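Local coordinates for glycoside Hydrolase Family 43_12 (PDB 7JVH), which probably hydrolyses arabinose- or xylose-containing plant polysaccharides or oligosaccharides, at residues Q482-R494 with I539-A553. Sequence-based numbering, arbitrary orientation.
Sequences QVLVLEKTVRPQR and IGGPLDAAVLSTNFA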
# COMPACT_ATOMS: atom_id res chain seq x y z
N GLN A 482 -9.25 -20.39 -30.50
CA GLN A 482 -9.17 -19.73 -29.21
C GLN A 482 -10.49 -19.79 -28.47
O GLN A 482 -11.55 -19.82 -29.08
CB GLN A 482 -8.65 -18.30 -29.36
CG GLN A 482 -7.15 -18.22 -29.60
CD GLN A 482 -6.76 -18.79 -30.93
OE1 GLN A 482 -7.40 -18.49 -31.91
NE2 GLN A 482 -5.72 -19.59 -30.98
N VAL A 483 -10.40 -19.79 -27.14
CA VAL A 483 -11.54 -19.84 -26.24
C VAL A 483 -11.31 -18.80 -25.14
O VAL A 483 -10.19 -18.39 -24.90
CB VAL A 483 -11.69 -21.23 -25.61
CG1 VAL A 483 -11.97 -22.25 -26.67
CG2 VAL A 483 -10.44 -21.59 -24.81
N LEU A 484 -12.39 -18.38 -24.48
CA LEU A 484 -12.29 -17.54 -23.32
C LEU A 484 -12.73 -18.32 -22.10
O LEU A 484 -13.78 -18.96 -22.12
CB LEU A 484 -13.12 -16.25 -23.45
CG LEU A 484 -12.54 -15.07 -24.22
CD1 LEU A 484 -13.60 -13.97 -24.26
CD2 LEU A 484 -11.25 -14.57 -23.59
N VAL A 485 -11.92 -18.25 -21.04
CA VAL A 485 -12.15 -18.97 -19.81
C VAL A 485 -12.15 -17.99 -18.63
O VAL A 485 -11.24 -17.17 -18.49
CB VAL A 485 -11.09 -20.08 -19.61
CG1 VAL A 485 -11.32 -20.84 -18.30
CG2 VAL A 485 -11.11 -21.04 -20.80
N LEU A 486 -13.21 -18.06 -17.83
CA LEU A 486 -13.35 -17.31 -16.61
C LEU A 486 -13.20 -18.30 -15.44
O LEU A 486 -13.96 -19.27 -15.35
CB LEU A 486 -14.70 -16.60 -16.55
CG LEU A 486 -15.00 -15.67 -15.38
CD1 LEU A 486 -14.08 -14.48 -15.32
CD2 LEU A 486 -16.45 -15.19 -15.51
N GLU A 487 -12.23 -18.03 -14.56
CA GLU A 487 -11.94 -18.87 -13.42
C GLU A 487 -11.95 -18.05 -12.14
O GLU A 487 -11.53 -16.89 -12.13
CB GLU A 487 -10.58 -19.53 -13.58
CG GLU A 487 -10.57 -20.74 -14.52
CD GLU A 487 -9.18 -21.15 -14.93
OE1 GLU A 487 -8.22 -20.34 -14.79
OE2 GLU A 487 -9.03 -22.30 -15.39
N LYS A 488 -12.42 -18.68 -11.06
CA LYS A 488 -12.27 -18.16 -9.71
C LYS A 488 -11.48 -19.15 -8.85
O LYS A 488 -11.49 -20.37 -9.09
CB LYS A 488 -13.63 -17.91 -9.08
CG LYS A 488 -14.46 -19.16 -8.85
CD LYS A 488 -15.75 -18.84 -8.16
CE LYS A 488 -16.52 -20.09 -7.81
NZ LYS A 488 -17.73 -19.66 -7.06
N THR A 489 -10.77 -18.61 -7.86
CA THR A 489 -10.19 -19.36 -6.76
C THR A 489 -10.56 -18.61 -5.50
O THR A 489 -10.26 -17.43 -5.39
CB THR A 489 -8.66 -19.48 -6.88
OG1 THR A 489 -8.33 -20.10 -8.14
CG2 THR A 489 -8.09 -20.35 -5.74
N VAL A 490 -11.20 -19.31 -4.56
CA VAL A 490 -11.74 -18.73 -3.34
C VAL A 490 -11.17 -19.46 -2.10
O VAL A 490 -11.36 -20.66 -1.97
CB VAL A 490 -13.27 -18.86 -3.32
CG1 VAL A 490 -13.86 -18.09 -2.14
CG2 VAL A 490 -13.87 -18.38 -4.65
N ARG A 491 -10.49 -18.72 -1.22
CA ARG A 491 -9.99 -19.25 0.07
C ARG A 491 -10.17 -18.27 1.22
O ARG A 491 -9.39 -17.32 1.36
CB ARG A 491 -8.51 -19.65 -0.01
CG ARG A 491 -7.98 -20.29 1.29
CD ARG A 491 -6.48 -20.56 1.26
NE ARG A 491 -5.75 -19.32 1.12
CZ ARG A 491 -4.50 -19.20 0.68
NH1 ARG A 491 -3.77 -20.26 0.34
NH2 ARG A 491 -3.99 -17.96 0.57
N PRO A 492 -11.18 -18.45 2.10
CA PRO A 492 -11.30 -17.62 3.30
C PRO A 492 -10.13 -17.81 4.27
O PRO A 492 -9.49 -18.86 4.28
CB PRO A 492 -12.62 -18.09 3.93
CG PRO A 492 -12.92 -19.41 3.32
CD PRO A 492 -12.26 -19.45 1.97
N GLN A 493 -9.86 -16.77 5.07
CA GLN A 493 -8.80 -16.72 6.07
C GLN A 493 -8.32 -18.04 6.65
O GLN A 493 -7.14 -18.40 6.53
CB GLN A 493 -9.27 -15.86 7.24
CG GLN A 493 -8.91 -14.41 7.09
CD GLN A 493 -9.29 -13.61 8.30
OE1 GLN A 493 -8.43 -13.24 9.12
NE2 GLN A 493 -10.59 -13.35 8.45
N ARG A 494 -9.24 -18.74 7.32
CA ARG A 494 -8.93 -19.85 8.21
C ARG A 494 -8.85 -21.22 7.53
O ARG A 494 -8.54 -22.22 8.18
CB ARG A 494 -9.98 -19.89 9.34
CG ARG A 494 -9.93 -18.66 10.24
CD ARG A 494 -8.67 -18.71 11.07
NE ARG A 494 -8.54 -17.58 11.98
CZ ARG A 494 -8.11 -16.36 11.62
NH1 ARG A 494 -7.77 -16.10 10.36
NH2 ARG A 494 -8.03 -15.39 12.53
N ILE A 539 -19.47 -12.28 -19.95
CA ILE A 539 -19.09 -13.68 -19.75
C ILE A 539 -19.08 -13.95 -18.25
O ILE A 539 -18.46 -13.23 -17.49
CB ILE A 539 -17.74 -14.04 -20.40
CG1 ILE A 539 -17.35 -15.48 -20.04
CG2 ILE A 539 -16.63 -13.06 -20.01
CD1 ILE A 539 -16.61 -16.21 -21.15
N GLY A 540 -19.82 -14.98 -17.84
CA GLY A 540 -20.08 -15.25 -16.44
C GLY A 540 -21.07 -14.24 -15.89
O GLY A 540 -21.35 -13.21 -16.53
N GLY A 541 -21.60 -14.53 -14.70
CA GLY A 541 -22.54 -13.66 -14.02
C GLY A 541 -21.82 -12.77 -13.02
O GLY A 541 -20.60 -12.62 -13.08
N PRO A 542 -22.56 -12.13 -12.09
CA PRO A 542 -21.94 -11.37 -11.00
C PRO A 542 -21.14 -12.29 -10.03
O PRO A 542 -21.66 -13.27 -9.53
CB PRO A 542 -23.14 -10.74 -10.28
CG PRO A 542 -24.33 -11.60 -10.66
CD PRO A 542 -24.04 -12.12 -12.03
N LEU A 543 -19.87 -11.94 -9.81
CA LEU A 543 -18.98 -12.64 -8.89
C LEU A 543 -18.77 -11.84 -7.61
O LEU A 543 -18.26 -10.73 -7.65
CB LEU A 543 -17.62 -12.85 -9.58
CG LEU A 543 -17.63 -13.79 -10.78
CD1 LEU A 543 -16.36 -13.58 -11.59
CD2 LEU A 543 -17.78 -15.21 -10.28
N ASP A 544 -19.15 -12.45 -6.48
CA ASP A 544 -19.13 -11.81 -5.15
C ASP A 544 -17.84 -11.03 -4.93
O ASP A 544 -16.75 -11.58 -5.05
CB ASP A 544 -19.31 -12.84 -4.04
CG ASP A 544 -19.64 -12.22 -2.68
OD1 ASP A 544 -19.33 -11.02 -2.43
OD2 ASP A 544 -20.20 -12.98 -1.86
N ALA A 545 -17.99 -9.75 -4.62
CA ALA A 545 -16.86 -8.84 -4.40
C ALA A 545 -16.15 -9.13 -3.07
O ALA A 545 -14.99 -8.78 -2.89
CB ALA A 545 -17.35 -7.38 -4.43
N ALA A 546 -16.89 -9.72 -2.12
CA ALA A 546 -16.38 -10.01 -0.78
C ALA A 546 -15.13 -10.91 -0.83
O ALA A 546 -14.24 -10.75 -0.01
CB ALA A 546 -17.46 -10.66 0.07
N VAL A 547 -15.09 -11.83 -1.82
CA VAL A 547 -13.97 -12.74 -2.05
C VAL A 547 -12.59 -12.05 -2.11
O VAL A 547 -11.58 -12.65 -1.72
CB VAL A 547 -14.19 -13.59 -3.34
CG1 VAL A 547 -12.93 -14.33 -3.75
CG2 VAL A 547 -15.32 -14.62 -3.14
N LEU A 548 -12.56 -10.81 -2.62
CA LEU A 548 -11.31 -10.04 -2.77
C LEU A 548 -11.08 -9.02 -1.64
O LEU A 548 -10.18 -8.17 -1.72
CB LEU A 548 -11.26 -9.35 -4.13
CG LEU A 548 -11.49 -10.28 -5.33
CD1 LEU A 548 -11.38 -9.53 -6.65
CD2 LEU A 548 -10.51 -11.44 -5.29
N SER A 549 -11.90 -9.11 -0.59
CA SER A 549 -11.75 -8.27 0.58
C SER A 549 -10.74 -8.84 1.58
O SER A 549 -10.58 -10.07 1.75
CB SER A 549 -13.09 -8.10 1.29
OG SER A 549 -13.52 -9.31 1.90
N THR A 550 -10.04 -7.91 2.25
CA THR A 550 -9.31 -8.17 3.47
C THR A 550 -10.16 -8.94 4.48
O THR A 550 -9.69 -9.87 5.11
CB THR A 550 -8.81 -6.85 4.05
OG1 THR A 550 -7.71 -6.39 3.24
CG2 THR A 550 -8.37 -7.00 5.50
N ASN A 551 -11.43 -8.53 4.61
CA ASN A 551 -12.37 -9.13 5.56
C ASN A 551 -12.50 -10.62 5.37
O ASN A 551 -12.59 -11.35 6.35
CB ASN A 551 -13.75 -8.49 5.44
CG ASN A 551 -13.71 -6.97 5.58
OD1 ASN A 551 -13.25 -6.26 4.68
ND2 ASN A 551 -14.18 -6.47 6.72
N PHE A 552 -12.52 -11.07 4.11
CA PHE A 552 -12.76 -12.46 3.76
C PHE A 552 -11.47 -13.31 3.73
O PHE A 552 -11.44 -14.41 4.26
CB PHE A 552 -13.51 -12.54 2.43
CG PHE A 552 -13.80 -13.94 1.96
CD1 PHE A 552 -14.93 -14.62 2.39
CD2 PHE A 552 -12.94 -14.57 1.09
CE1 PHE A 552 -15.19 -15.91 1.97
CE2 PHE A 552 -13.21 -15.86 0.64
CZ PHE A 552 -14.33 -16.53 1.08
N ALA A 553 -10.40 -12.76 3.13
CA ALA A 553 -9.16 -13.46 2.89
C ALA A 553 -8.07 -13.19 3.93
O ALA A 553 -7.00 -13.80 3.90
CB ALA A 553 -8.62 -13.04 1.54
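Segments 482-494 and 539-553 start as facing strands of different sheets, L486 CA lying 7.0 Å from G540 CA, and draw together until Q493 CA is 4.6 Å from A553 CA. There Q493 N donates to F552 O (3.0 Å, 164°), the one backbone hydrogen bond between them. F552 carries the loop end of the contact. With CG anti to the backbone N (chi1 179°), its ring reaches back to P492, whose CB lies over one face, 4.0 Å from the ring centroid, a CH-pi contact suited to proline's compact, rigid ring, which offers aliphatic C-H to the aromatic face. V490 CG1 comes to 3.6 Å from F552 CZ, the two side chains crossing at about a right angle, and also touches V547 CG2; the branched valines fill this corner without long side chains. Cut back to an alanine, F552 would probably leave P492 CB and V490 CG1 facing a gap. Farther along, L486 CD2 packs 3.7 Å from G540 CA, where a side chain would clash, and against L543 CD1. Within the C-terminal concanavalin A-like domain, strand 482-489 lies between 469-477 and 501-507, while 536-544 pairs with 525-531 in the opposing sheet, whose F528 also touches L486.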